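Local coordinates for protein putative metal-dependent hydrolase (Bacillus subtilis, PDB 6KNS) that binds zinc and calcium ions in a metallo-beta-lactamase fold and is probably a hydrolase, perhaps akin to the endoribonucleases that process tRNA 3' ends, at residues 63-68 with 142-147; 157-162 with 178-183; 76-81 with 109-114; 59-64 with 94-99; 10-15 with 47-52. All coordinates share one frame; numbering follows the deposited sequence.

Contact 1: 63-68 with 142-147; sequences LSHYHH and VTCYAM. With ZN (zinc ion), chain H.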
# COMPACT_ATOMS: atom_id res chain seq x y z
N LEU A 63 -4.72 14.34 4.61
CA LEU A 63 -3.33 14.01 4.34
C LEU A 63 -2.38 15.11 4.82
O LEU A 63 -2.52 16.26 4.44
CB LEU A 63 -3.15 13.85 2.84
CG LEU A 63 -4.02 12.76 2.22
CD1 LEU A 63 -3.74 12.72 0.71
CD2 LEU A 63 -3.77 11.36 2.88
N SER A 64 -1.43 14.76 5.69
CA SER A 64 -0.50 15.75 6.24
C SER A 64 0.49 16.22 5.15
O SER A 64 0.88 17.39 5.13
CB SER A 64 0.31 15.16 7.39
OG SER A 64 0.99 13.98 6.95
N HIS A 65 0.90 15.30 4.29
CA HIS A 65 1.84 15.58 3.23
C HIS A 65 1.90 14.42 2.24
O HIS A 65 1.26 13.38 2.46
CB HIS A 65 3.22 15.92 3.78
CG HIS A 65 3.98 14.78 4.42
ND1 HIS A 65 3.54 14.11 5.55
CD2 HIS A 65 5.22 14.29 4.15
CE1 HIS A 65 4.48 13.25 5.92
NE2 HIS A 65 5.50 13.33 5.09
N TYR A 66 2.65 14.60 1.16
CA TYR A 66 2.57 13.67 0.05
C TYR A 66 3.75 12.72 -0.12
O TYR A 66 3.94 12.13 -1.18
CB TYR A 66 2.34 14.45 -1.24
CG TYR A 66 1.05 15.30 -1.24
CD1 TYR A 66 -0.18 14.68 -1.36
CD2 TYR A 66 1.07 16.66 -1.14
CE1 TYR A 66 -1.35 15.39 -1.39
CE2 TYR A 66 -0.14 17.42 -1.18
CZ TYR A 66 -1.33 16.76 -1.29
OH TYR A 66 -2.55 17.40 -1.35
N HIS A 67 4.50 12.48 0.95
CA HIS A 67 5.51 11.42 0.96
C HIS A 67 4.78 10.06 0.84
O HIS A 67 3.69 9.89 1.39
CB HIS A 67 6.31 11.47 2.28
CG HIS A 67 7.55 12.30 2.23
ND1 HIS A 67 8.20 12.72 3.38
CD2 HIS A 67 8.31 12.71 1.18
CE1 HIS A 67 9.29 13.40 3.03
NE2 HIS A 67 9.38 13.41 1.71
N HIS A 68 5.41 9.10 0.14
CA HIS A 68 4.82 7.78 -0.15
C HIS A 68 4.25 7.07 1.05
O HIS A 68 3.16 6.48 1.02
CB HIS A 68 5.87 6.85 -0.75
CG HIS A 68 6.41 7.32 -2.04
ND1 HIS A 68 5.62 7.60 -3.14
CD2 HIS A 68 7.70 7.56 -2.42
CE1 HIS A 68 6.40 7.98 -4.14
NE2 HIS A 68 7.66 7.97 -3.73
N VAL A 142 9.56 18.03 2.42
CA VAL A 142 8.45 18.49 1.58
C VAL A 142 7.46 19.21 2.47
O VAL A 142 7.49 19.06 3.69
CB VAL A 142 7.72 17.35 0.81
CG1 VAL A 142 8.66 16.68 -0.23
CG2 VAL A 142 7.08 16.31 1.76
N THR A 143 6.60 20.01 1.87
CA THR A 143 5.56 20.72 2.59
C THR A 143 4.74 19.73 3.41
O THR A 143 4.30 18.69 2.91
CB THR A 143 4.63 21.44 1.59
OG1 THR A 143 5.43 22.30 0.80
CG2 THR A 143 3.58 22.28 2.29
N CYS A 144 4.58 20.03 4.68
CA CYS A 144 3.87 19.10 5.53
C CYS A 144 3.17 19.89 6.62
O CYS A 144 3.70 20.92 7.05
CB CYS A 144 4.85 18.04 6.09
SG CYS A 144 4.07 16.90 7.22
N TYR A 145 1.96 19.45 7.03
CA TYR A 145 1.23 20.14 8.10
C TYR A 145 0.86 19.22 9.25
O TYR A 145 0.27 18.18 9.04
CB TYR A 145 -0.05 20.84 7.59
CG TYR A 145 0.27 21.95 6.67
CD1 TYR A 145 0.42 23.26 7.13
CD2 TYR A 145 0.50 21.70 5.34
CE1 TYR A 145 0.77 24.30 6.25
CE2 TYR A 145 0.84 22.71 4.46
CZ TYR A 145 0.96 24.00 4.91
OH TYR A 145 1.31 24.97 4.00
N ALA A 146 1.20 19.67 10.47
CA ALA A 146 0.72 19.05 11.69
C ALA A 146 -0.73 19.43 11.87
O ALA A 146 -1.18 20.41 11.27
CB ALA A 146 1.53 19.48 12.88
N MET A 147 -1.48 18.66 12.66
CA MET A 147 -2.90 18.89 12.83
C MET A 147 -3.33 18.86 14.29
O MET A 147 -2.85 18.04 15.06
CB MET A 147 -3.71 17.86 12.08
CG MET A 147 -3.41 17.80 10.61
SD MET A 147 -4.18 16.35 9.86
CE MET A 147 -3.20 16.33 8.36
ZN ZN H . 7.62 12.60 5.40
O HOH W 1 3.91 17.22 0.65
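His65 and Val142 set their side chains at about a right angle where the HxHxDH zinc-binding loop of the metallo-beta-lactamase fold passes residues 142-147, which lead into strand 145-150. Val142 CG2 touches two zinc ligands in two different ways. It sits over the centre of the His67 ring, 3.7 Å from the centroid and 11° off the normal, which is a CH-pi contact. Toward His65 the same methyl comes at the ring edge, 3.6 Å from CD2. The two imidazoles bind one zinc ion through unlike nitrogens, His65 NE2 at 2.3 Å and His67 ND1 at 2.1 Å, and His140 and Asp161 complete that site.

Over a face of the His65 ring lies a sulfur. Cys144 SG, anti to its backbone N (chi1 177°), is 3.3 Å from His65 ND1, so it stands nearer that atom than the ring centre. The same ND1 donates to Ser64 OG at 2.9 Å, with the oxygen only 6° out of the ring plane. Ser64 is therefore a second-shell residue: its hydroxyl restrains the rotation of the ring, while NE2 serves the metal.

The backbones are tied by Tyr145 N, which donates to Ser64 O at 3.0 Å, and Met147 reaches back with an extended chain to lay CE against Ser64 CA. At the Thr143 end no direct backbone bond forms; instead a water accepts from Tyr66 N and donates to Thr143 O at 2.7 Å.

Contact 2: 157-162 with 178-183; sequences VYTADS and LISECN. With ZN (zinc ion), chain H; ZN (zinc ion), chain G.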
# COMPACT_ATOMS: atom_id res chain seq x y z
N VAL A 157 -3.44 16.18 19.09
CA VAL A 157 -2.48 16.83 18.21
C VAL A 157 -1.65 15.74 17.57
O VAL A 157 -1.15 14.83 18.26
CB VAL A 157 -1.59 17.84 18.98
CG1 VAL A 157 -0.44 18.34 18.09
CG2 VAL A 157 -2.41 19.02 19.49
N TYR A 158 -1.52 15.83 16.26
CA TYR A 158 -0.70 14.95 15.43
C TYR A 158 0.39 15.81 14.81
O TYR A 158 0.08 16.76 14.11
CB TYR A 158 -1.57 14.36 14.32
CG TYR A 158 -0.88 13.55 13.28
CD1 TYR A 158 0.02 12.54 13.64
CD2 TYR A 158 -1.16 13.74 11.91
CE1 TYR A 158 0.64 11.73 12.65
CE2 TYR A 158 -0.55 12.94 10.92
CZ TYR A 158 0.34 11.95 11.30
OH TYR A 158 0.93 11.16 10.34
N THR A 159 1.64 15.51 15.09
CA THR A 159 2.75 16.30 14.56
C THR A 159 2.99 16.07 13.07
O THR A 159 3.76 16.80 12.45
CB THR A 159 4.11 15.94 15.25
OG1 THR A 159 4.44 14.58 14.96
CG2 THR A 159 4.05 16.14 16.76
N ALA A 160 2.37 15.04 12.47
CA ALA A 160 2.82 14.58 11.19
C ALA A 160 4.35 14.41 11.29
O ALA A 160 4.87 14.00 12.35
CB ALA A 160 2.41 15.53 10.06
N ASP A 161 5.07 14.70 10.21
CA ASP A 161 6.52 14.57 10.19
C ASP A 161 7.16 15.91 10.37
O ASP A 161 6.80 16.86 9.66
CB ASP A 161 6.98 14.07 8.84
CG ASP A 161 6.63 12.62 8.60
OD1 ASP A 161 5.80 11.99 9.31
OD2 ASP A 161 7.25 12.11 7.68
N SER A 162 8.15 15.99 11.24
CA SER A 162 8.88 17.26 11.43
C SER A 162 10.17 17.04 12.20
O SER A 162 10.25 16.12 13.03
CB SER A 162 8.00 18.22 12.22
OG SER A 162 8.55 19.53 12.25
N LEU A 178 -0.97 13.85 22.53
CA LEU A 178 -0.04 14.30 21.53
C LEU A 178 0.50 13.06 20.84
O LEU A 178 1.21 12.28 21.48
CB LEU A 178 1.13 15.05 22.16
CG LEU A 178 2.26 15.45 21.21
CD1 LEU A 178 1.75 16.35 20.08
CD2 LEU A 178 3.37 16.16 21.99
N ILE A 179 0.18 12.92 19.56
CA ILE A 179 0.79 11.93 18.71
C ILE A 179 1.98 12.57 17.97
O ILE A 179 1.81 13.39 17.08
CB ILE A 179 -0.21 11.36 17.73
CG1 ILE A 179 -1.47 10.87 18.47
CG2 ILE A 179 0.48 10.23 16.94
CD1 ILE A 179 -2.61 10.36 17.53
N SER A 180 3.20 12.17 18.36
CA SER A 180 4.41 12.72 17.84
C SER A 180 5.19 11.67 17.11
O SER A 180 5.37 10.56 17.59
CB SER A 180 5.32 13.23 18.96
OG SER A 180 6.47 13.83 18.40
N GLU A 181 5.65 12.06 15.94
CA GLU A 181 6.62 11.29 15.22
C GLU A 181 7.84 11.13 16.15
O GLU A 181 8.10 11.98 17.02
CB GLU A 181 6.94 11.96 13.88
CG GLU A 181 7.92 13.13 13.89
CD GLU A 181 9.13 12.81 13.01
OE1 GLU A 181 10.10 12.17 13.51
OE2 GLU A 181 9.09 13.18 11.81
N CYS A 182 8.53 10.02 16.00
CA CYS A 182 9.70 9.75 16.78
C CYS A 182 10.58 8.79 16.03
O CYS A 182 10.79 7.68 16.46
CB CYS A 182 9.24 9.17 18.12
SG CYS A 182 10.52 8.98 19.34
N ASN A 183 11.10 9.21 14.90
CA ASN A 183 11.82 8.32 14.01
C ASN A 183 13.25 8.03 14.47
O ASN A 183 13.87 7.14 13.94
CB ASN A 183 11.85 8.92 12.59
CG ASN A 183 11.78 7.84 11.49
OD1 ASN A 183 12.41 6.77 11.59
ND2 ASN A 183 11.02 8.10 10.48
ZN ZN H . 7.62 12.60 5.40
ZN ZN G . 6.65 10.05 7.00
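Glu181 N donates to Thr159 OG1 at 3.0 Å and almost straight (171°). The hydroxyl in turn donates a hydrogen bond to Ala160 O, and with OG1 lying between the backbone N and carbonyl carbon (chi1 64°) it serves both bonds. Glu181 answers with its carboxylate, whose OE2 accepts from Ser162 N at 3.0 Å, the donor lying 38° out of the carboxylate plane. His195 ND1 and Met196 N also hydrogen-bond to this carboxylate, at OE2 and OE1 respectively. Glu181 thus grips the backbone just after Asp161. Asp161 OD2 bridges two zinc ions, 2.4 Å from the one held by His65, His67 and His140 and 2.2 Å from the one held by Asp69, His70 and His217.

Earlier in the segments the bonding is that of parallel strands: Ile179 N meets Val157 O at 2.7 Å, and Thr159 N meets Ile179 O at 2.9 Å. Strands 155-158 and 177-181, with helix 168-171 between them in sequence, form a beta-alpha-beta unit of the metallo-beta-lactamase fold, and the metal-bridging aspartate lies just beyond its first strand.

Side chains alternate across this pair. Val157 and Leu178 share one face, CG1 to CD1 at 3.6 Å, where Phe171 packs on Val157 and Ile204 on Leu178. Tyr158 and Ile179 share the other, with Tyr158 CD1 4.1 Å from Ile179 CG2. The Tyr158 hydroxyl is hydrogen-bonded to Asp40, and Ala160 N stands over the centre of its ring.

Contact 3: 76-81 with 109-114; sequences PLQFAK and LTYKTH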
# COMPACT_ATOMS: atom_id res chain seq x y z
N PRO A 76 -5.49 2.81 -4.38
CA PRO A 76 -6.36 1.70 -4.04
C PRO A 76 -7.66 2.16 -3.36
O PRO A 76 -8.70 1.56 -3.57
CB PRO A 76 -5.50 0.84 -3.12
CG PRO A 76 -4.08 1.16 -3.53
CD PRO A 76 -4.11 2.62 -3.89
N LEU A 77 -7.62 3.24 -2.59
CA LEU A 77 -8.86 3.75 -1.97
C LEU A 77 -9.83 4.27 -3.02
O LEU A 77 -11.04 4.06 -2.91
CB LEU A 77 -8.58 4.81 -0.92
CG LEU A 77 -9.79 5.43 -0.27
CD1 LEU A 77 -10.71 4.38 0.40
CD2 LEU A 77 -9.30 6.48 0.71
N GLN A 78 -9.29 4.90 -4.06
CA GLN A 78 -10.09 5.36 -5.17
C GLN A 78 -10.71 4.20 -5.91
O GLN A 78 -11.90 4.25 -6.26
CB GLN A 78 -9.27 6.28 -6.09
CG GLN A 78 -8.85 7.59 -5.37
CD GLN A 78 -7.78 8.36 -6.13
OE1 GLN A 78 -7.00 7.76 -6.86
NE2 GLN A 78 -7.77 9.69 -5.98
N PHE A 79 -9.95 3.14 -6.13
CA PHE A 79 -10.57 1.98 -6.72
C PHE A 79 -11.63 1.34 -5.79
O PHE A 79 -12.64 0.87 -6.29
CB PHE A 79 -9.54 0.96 -7.15
CG PHE A 79 -8.75 1.34 -8.39
CD1 PHE A 79 -9.09 2.45 -9.19
CD2 PHE A 79 -7.71 0.50 -8.82
CE1 PHE A 79 -8.36 2.76 -10.35
CE2 PHE A 79 -6.99 0.81 -9.99
CZ PHE A 79 -7.33 1.93 -10.76
N ALA A 80 -11.41 1.32 -4.47
CA ALA A 80 -12.39 0.76 -3.53
C ALA A 80 -13.71 1.52 -3.65
O ALA A 80 -14.78 0.92 -3.65
CB ALA A 80 -11.87 0.79 -2.07
N LYS A 81 -13.65 2.84 -3.77
CA LYS A 81 -14.86 3.63 -3.95
C LYS A 81 -15.51 3.32 -5.28
O LYS A 81 -16.74 3.18 -5.35
CB LYS A 81 -14.56 5.12 -3.83
CG LYS A 81 -14.20 5.55 -2.38
CD LYS A 81 -15.34 5.40 -1.39
CE LYS A 81 -16.49 6.31 -1.77
NZ LYS A 81 -17.61 6.13 -0.85
N LEU A 109 -5.90 13.58 -6.15
CA LEU A 109 -6.86 13.19 -5.14
C LEU A 109 -8.27 13.02 -5.71
O LEU A 109 -9.08 12.38 -5.08
CB LEU A 109 -6.87 14.21 -3.98
CG LEU A 109 -5.53 14.36 -3.23
CD1 LEU A 109 -5.67 15.29 -2.04
CD2 LEU A 109 -4.98 12.96 -2.82
N THR A 110 -8.57 13.64 -6.85
CA THR A 110 -9.91 13.62 -7.43
C THR A 110 -10.03 12.52 -8.50
O THR A 110 -9.32 12.55 -9.51
CB THR A 110 -10.27 14.96 -8.03
OG1 THR A 110 -10.28 15.96 -6.99
CG2 THR A 110 -11.62 14.91 -8.78
N TYR A 111 -10.93 11.56 -8.27
CA TYR A 111 -11.12 10.44 -9.21
C TYR A 111 -12.58 10.27 -9.52
O TYR A 111 -13.34 9.86 -8.66
CB TYR A 111 -10.54 9.17 -8.59
CG TYR A 111 -10.67 7.95 -9.45
CD1 TYR A 111 -10.00 7.86 -10.65
CD2 TYR A 111 -11.52 6.91 -9.08
CE1 TYR A 111 -10.12 6.75 -11.45
CE2 TYR A 111 -11.65 5.79 -9.88
CZ TYR A 111 -10.93 5.71 -11.06
OH TYR A 111 -11.05 4.62 -11.88
N LYS A 112 -12.95 10.58 -10.75
CA LYS A 112 -14.35 10.61 -11.23
C LYS A 112 -15.27 11.26 -10.23
O LYS A 112 -14.97 12.34 -9.75
CB LYS A 112 -14.80 9.20 -11.56
CG LYS A 112 -13.69 8.40 -12.29
CD LYS A 112 -14.21 7.50 -13.37
CE LYS A 112 -13.07 6.71 -14.01
NZ LYS A 112 -13.33 6.38 -15.42
N THR A 113 -16.39 10.61 -9.92
CA THR A 113 -17.30 11.05 -8.88
C THR A 113 -17.09 10.23 -7.59
O THR A 113 -17.93 10.25 -6.70
CB THR A 113 -18.76 10.82 -9.37
OG1 THR A 113 -18.90 9.44 -9.72
CG2 THR A 113 -19.05 11.63 -10.66
N HIS A 114 -15.95 9.53 -7.47
CA HIS A 114 -15.70 8.63 -6.35
C HIS A 114 -14.96 9.28 -5.19
O HIS A 114 -15.29 9.01 -4.01
CB HIS A 114 -14.94 7.41 -6.85
CG HIS A 114 -15.66 6.67 -7.92
ND1 HIS A 114 -16.99 6.30 -7.79
CD2 HIS A 114 -15.28 6.28 -9.17
CE1 HIS A 114 -17.38 5.69 -8.90
NE2 HIS A 114 -16.37 5.66 -9.75
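Gln78 and Leu109 supply the one hydrogen bond across this contact, and it is weak: Gln78 NE2 meets Leu109 O at 3.1 Å with a bent N-H...O angle. NE2 is also hydrogen-bonded to Lys108 O and Thr115 OG1, its two hydrogens being shared among three acceptors, and the extended side chain of Gln78 brings it to the loop. On the way the amide passes Tyr111, with CD 3.8 Å from Tyr111 CB and the amide and ring planes 27° apart.

The aromatic interaction is an offset edge-to-face pair. Phe79 turns its edge toward the face of Tyr111, with centroids 5.9 Å apart and planes at 60°. The closest approach is peripheral, Phe79 CE1 lying 3.6 Å from Tyr111 OH and 4.0 Å from Tyr111 CZ. That hydroxyl is hydrogen-bonded to Gln82, one turn along the same helix, which holds the ring beside Phe79. Phe79 also meets the ring of His68 of the second subunit, so Phe79 lies at the interface between the subunits.

Van der Waals contacts of Lys81 make up the rest. Its CB touches His114 CB at 3.8 Å. The lysine chain then folds back, and the bend at chi3 (-63°) brings CE to 3.7 Å from His114 O, while NZ is hydrogen-bonded to His92 O.

These contacts fasten helix 74-86 to the loop that joins helix 103-107 to strand 115-119, an edge strand of its sheet within the chain. Such helices packed on the outside of a sheet belong to the alpha-beta-beta-alpha sandwich of the metallo-beta-lactamase fold.

Contact 4: 59-64 with 94-99; sequences DAVILS and LPIYGH. With CA (calcium ion), chain F.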
# COMPACT_ATOMS: atom_id res chain seq x y z
N ASP A 59 -15.99 8.60 6.08
CA ASP A 59 -16.56 9.89 5.72
C ASP A 59 -15.56 10.86 5.11
O ASP A 59 -15.94 11.71 4.31
CB ASP A 59 -17.18 10.56 6.94
CG ASP A 59 -18.32 9.73 7.55
OD1 ASP A 59 -19.49 9.89 7.15
OD2 ASP A 59 -18.02 8.90 8.41
N ALA A 60 -14.30 10.78 5.50
CA ALA A 60 -13.32 11.71 4.95
C ALA A 60 -11.93 11.22 5.23
O ALA A 60 -11.72 10.42 6.13
CB ALA A 60 -13.53 13.13 5.53
N VAL A 61 -10.99 11.69 4.42
CA VAL A 61 -9.58 11.44 4.59
C VAL A 61 -8.91 12.81 4.63
O VAL A 61 -9.35 13.74 3.97
CB VAL A 61 -9.02 10.65 3.42
CG1 VAL A 61 -7.50 10.45 3.56
CG2 VAL A 61 -9.74 9.29 3.29
N ILE A 62 -7.84 12.93 5.42
CA ILE A 62 -6.98 14.12 5.39
C ILE A 62 -5.53 13.67 5.42
O ILE A 62 -5.18 12.72 6.16
CB ILE A 62 -7.29 15.13 6.54
CG1 ILE A 62 -6.39 16.36 6.45
CG2 ILE A 62 -7.05 14.51 7.91
CD1 ILE A 62 -6.98 17.55 7.24
N LEU A 63 -4.72 14.34 4.61
CA LEU A 63 -3.33 14.01 4.34
C LEU A 63 -2.38 15.11 4.82
O LEU A 63 -2.52 16.26 4.44
CB LEU A 63 -3.15 13.85 2.84
CG LEU A 63 -4.02 12.76 2.22
CD1 LEU A 63 -3.74 12.72 0.71
CD2 LEU A 63 -3.77 11.36 2.88
N SER A 64 -1.43 14.76 5.69
CA SER A 64 -0.50 15.75 6.24
C SER A 64 0.49 16.22 5.15
O SER A 64 0.88 17.39 5.13
CB SER A 64 0.31 15.16 7.39
OG SER A 64 0.99 13.98 6.95
N LEU A 94 -16.23 10.55 -1.60
CA LEU A 94 -15.45 10.64 -0.38
C LEU A 94 -14.54 11.86 -0.55
O LEU A 94 -13.77 11.90 -1.50
CB LEU A 94 -14.61 9.40 -0.21
CG LEU A 94 -13.57 9.44 0.89
CD1 LEU A 94 -14.27 9.48 2.28
CD2 LEU A 94 -12.61 8.24 0.73
N PRO A 95 -14.64 12.85 0.37
CA PRO A 95 -13.71 13.99 0.30
C PRO A 95 -12.32 13.57 0.82
O PRO A 95 -12.22 12.89 1.85
CB PRO A 95 -14.37 15.08 1.18
CG PRO A 95 -15.37 14.32 2.11
CD PRO A 95 -15.75 13.05 1.32
N ILE A 96 -11.28 13.95 0.07
CA ILE A 96 -9.91 13.79 0.51
C ILE A 96 -9.28 15.18 0.58
O ILE A 96 -9.08 15.82 -0.44
CB ILE A 96 -9.08 12.90 -0.43
CG1 ILE A 96 -9.76 11.54 -0.63
CG2 ILE A 96 -7.66 12.67 0.16
CD1 ILE A 96 -9.04 10.64 -1.62
N TYR A 97 -9.04 15.63 1.82
CA TYR A 97 -8.42 16.92 2.13
C TYR A 97 -6.89 16.83 2.07
O TYR A 97 -6.30 15.90 2.62
CB TYR A 97 -8.82 17.38 3.56
CG TYR A 97 -10.29 17.69 3.68
CD1 TYR A 97 -10.76 18.94 3.31
CD2 TYR A 97 -11.22 16.73 4.05
CE1 TYR A 97 -12.12 19.25 3.37
CE2 TYR A 97 -12.61 17.03 4.11
CZ TYR A 97 -13.02 18.29 3.75
OH TYR A 97 -14.31 18.66 3.76
N GLY A 98 -6.26 17.80 1.44
CA GLY A 98 -4.79 17.85 1.36
C GLY A 98 -4.34 19.26 1.08
O GLY A 98 -5.14 20.11 0.75
N HIS A 99 -3.05 19.55 1.22
CA HIS A 99 -2.60 20.93 0.95
C HIS A 99 -2.39 21.04 -0.54
O HIS A 99 -2.24 20.03 -1.20
CB HIS A 99 -1.33 21.28 1.75
CG HIS A 99 -0.09 20.62 1.24
ND1 HIS A 99 0.60 21.10 0.16
CD2 HIS A 99 0.62 19.56 1.72
CE1 HIS A 99 1.67 20.34 -0.04
NE2 HIS A 99 1.71 19.40 0.89
CA CA F . -19.83 7.03 8.34
O HOH W 2 -1.49 17.18 1.83
O HOH W 3 -18.14 5.93 9.88
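Tyr97, on strand 94-98, pairs with Ile62 and leans its side chain past Val61 O toward Ala60 of the adjacent strand. CB meets Ile62 CG1 at 3.9 Å and Val61 O at 3.7 Å. CG turns beside the backbone N (chi1 -67°), and the ring presents an edge to the same carbonyl, CD2 being 3.5 Å from Val61 O. Farther along this edge CE2 comes within 4.3 Å of Ala60 CB. Ile118, on the next strand, also packs against the Tyr97 side chain.

The backbones are joined by three hydrogen bonds. Val61 N donates to Pro95 O, Tyr97 N to Val61 O at 2.9 Å, and Leu63 N to Tyr97 O. Strands 60-62 and 94-98 run parallel, 14° apart, as neighbours in the mixed sheet of one half of the metallo-beta-lactamase sandwich, with helix 74-86 in the chain between them.

On the other face Val61 and Ile96 lie side by side, pointing the same way, while Leu63 CD1 meets Ile96 CG2 at 4.0 Å. Val61 and Leu94 both touch Leu77 of helix 74-86. Beyond the strand ends a water links Leu63 O to His99 N; at the other end Asp59 OD2, which also accepts from Ser36 N, binds calcium at 2.6 Å, with Asp34 O, Lys57 O and a water completing the site.

Contact 5: 10-15 with 47-52; sequences TVIGCY and SKLFGY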
# COMPACT_ATOMS: atom_id res chain seq x y z
N THR A 10 -7.85 5.25 16.63
CA THR A 10 -7.26 3.92 16.47
C THR A 10 -6.05 4.01 15.54
O THR A 10 -6.19 4.48 14.40
CB THR A 10 -8.23 2.91 15.88
OG1 THR A 10 -9.43 2.88 16.65
CG2 THR A 10 -7.59 1.46 15.84
N VAL A 11 -4.88 3.60 16.01
CA VAL A 11 -3.71 3.62 15.12
C VAL A 11 -3.87 2.50 14.10
O VAL A 11 -4.15 1.38 14.46
CB VAL A 11 -2.40 3.44 15.90
CG1 VAL A 11 -1.21 3.37 14.95
CG2 VAL A 11 -2.23 4.57 16.94
N ILE A 12 -3.77 2.83 12.82
CA ILE A 12 -3.93 1.83 11.76
C ILE A 12 -2.56 1.41 11.31
O ILE A 12 -2.33 0.23 11.07
CB ILE A 12 -4.73 2.35 10.58
CG1 ILE A 12 -6.07 2.88 11.06
CG2 ILE A 12 -4.92 1.21 9.54
CD1 ILE A 12 -6.96 1.85 11.74
N GLY A 13 -1.63 2.36 11.23
CA GLY A 13 -0.23 1.97 10.92
C GLY A 13 0.71 3.04 11.44
O GLY A 13 0.34 4.21 11.52
N CYS A 14 1.91 2.65 11.77
CA CYS A 14 2.75 3.52 12.58
C CYS A 14 4.25 3.51 12.25
O CYS A 14 5.01 4.24 12.94
CB CYS A 14 2.54 3.19 14.06
SG CYS A 14 3.05 1.55 14.41
N TYR A 15 4.67 2.75 11.23
CA TYR A 15 6.08 2.78 10.81
C TYR A 15 6.47 3.94 9.91
O TYR A 15 5.69 4.37 9.04
CB TYR A 15 6.51 1.45 10.15
CG TYR A 15 6.85 0.41 11.21
CD1 TYR A 15 8.14 0.28 11.69
CD2 TYR A 15 5.87 -0.39 11.75
CE1 TYR A 15 8.44 -0.62 12.69
CE2 TYR A 15 6.14 -1.30 12.75
CZ TYR A 15 7.43 -1.40 13.22
OH TYR A 15 7.71 -2.33 14.17
N SER A 47 -5.63 -2.09 3.93
CA SER A 47 -5.79 -3.46 4.37
C SER A 47 -6.14 -3.55 5.86
O SER A 47 -7.06 -4.30 6.27
CB SER A 47 -4.52 -4.24 4.10
OG SER A 47 -4.63 -5.60 4.47
N LYS A 48 -5.43 -2.82 6.68
CA LYS A 48 -5.65 -2.84 8.12
C LYS A 48 -6.91 -2.06 8.50
O LYS A 48 -7.67 -2.52 9.35
CB LYS A 48 -4.41 -2.32 8.86
CG LYS A 48 -3.23 -3.28 8.67
CD LYS A 48 -2.28 -3.28 9.83
CE LYS A 48 -1.06 -4.18 9.56
NZ LYS A 48 -1.31 -5.61 9.79
N LEU A 49 -7.13 -0.92 7.86
CA LEU A 49 -8.31 -0.12 8.10
C LEU A 49 -9.64 -0.88 7.96
O LEU A 49 -10.53 -0.76 8.82
CB LEU A 49 -8.35 1.10 7.20
CG LEU A 49 -9.60 2.02 7.36
CD1 LEU A 49 -9.67 2.61 8.77
CD2 LEU A 49 -9.61 3.11 6.32
N PHE A 50 -9.76 -1.69 6.90
CA PHE A 50 -11.03 -2.37 6.61
C PHE A 50 -11.42 -3.42 7.63
O PHE A 50 -12.51 -3.95 7.60
CB PHE A 50 -11.00 -2.99 5.22
CG PHE A 50 -10.92 -1.98 4.11
CD1 PHE A 50 -11.34 -0.67 4.30
CD2 PHE A 50 -10.50 -2.35 2.85
CE1 PHE A 50 -11.31 0.25 3.32
CE2 PHE A 50 -10.45 -1.41 1.82
CZ PHE A 50 -10.88 -0.12 2.05
N GLY A 51 -10.49 -3.75 8.52
CA GLY A 51 -10.80 -4.62 9.62
C GLY A 51 -11.52 -3.88 10.72
O GLY A 51 -12.12 -4.53 11.56
N TYR A 52 -11.46 -2.53 10.71
CA TYR A 52 -12.20 -1.69 11.65
C TYR A 52 -13.41 -1.01 11.00
O TYR A 52 -14.43 -0.87 11.62
CB TYR A 52 -11.28 -0.64 12.27
CG TYR A 52 -10.06 -1.23 12.95
CD1 TYR A 52 -10.09 -1.59 14.29
CD2 TYR A 52 -8.89 -1.43 12.25
CE1 TYR A 52 -8.96 -2.15 14.93
CE2 TYR A 52 -7.76 -1.99 12.86
CZ TYR A 52 -7.80 -2.35 14.20
OH TYR A 52 -6.68 -2.89 14.81
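Ile12 is the residue on which residues 47-52 close most tightly. Its CG2, anti to the backbone N (chi1 -55° for CG1), presses on the helix end, 3.5 Å from the backbone atom Leu49 N and 3.6 Å from Lys48 CB. Lys48 slides past Ile12 in the opposite direction, CD 3.7 Å from Ile12 O, before leading away to a hydrogen bond between NZ and Asn22 O. The longer branch of Ile12 goes elsewhere: CD1 lies 4.1 Å from Leu49 CD1 and 3.8 Å from Tyr52 CD2, so one isoleucine touches three residues of the helix end and the turn after it. Leu29 of the adjacent strand packs on Ile12, Leu49 and Tyr52 alike, continuing the apolar patch.

Toward solvent the fit slackens. Tyr52 is exposed, and Thr10 CG2 sits over one face of its ring, 4.2 Å from the centroid and 19° off the normal, a CH-pi contact shifted toward the rim. No hydrogen bond joins the two segments, so their union rests on apolar and CH-pi packing. Ser47, in the same helix, is hydrogen-bonded through OG to Glu23 O of the second subunit.

Helix 45-49 therefore lies against strand 7-13 as an outer helix on a sheet of the metallo-beta-lactamase sandwich. The strand itself is irregular here, since Ile12 and Gly13 both face Gly27 and form a classic beta bulge.

In the fold
From the N terminus, contact 5 closes first, laying residues 47-52 on strand 7-13 before any other contact opens. Contacts 4 and 1 then start from the same part of the chain, sharing Leu63 and Ser64. Contact 4 pairs neighbouring strands of the first sheet, whereas contact 1 closes a longer loop and ties the loop after strand 60-62 to strand 145-150 of the second sheet. Contact 3 falls within the span of contact 1 and crosses contact 4, their segments alternating along the sequence; a probable hydrogen bond between His114 O and Leu94 N joins the two. Contact 2 opens last, in the second sheet, where Met147 and Tyr158 link it to contact 1 and both reach one zinc ion.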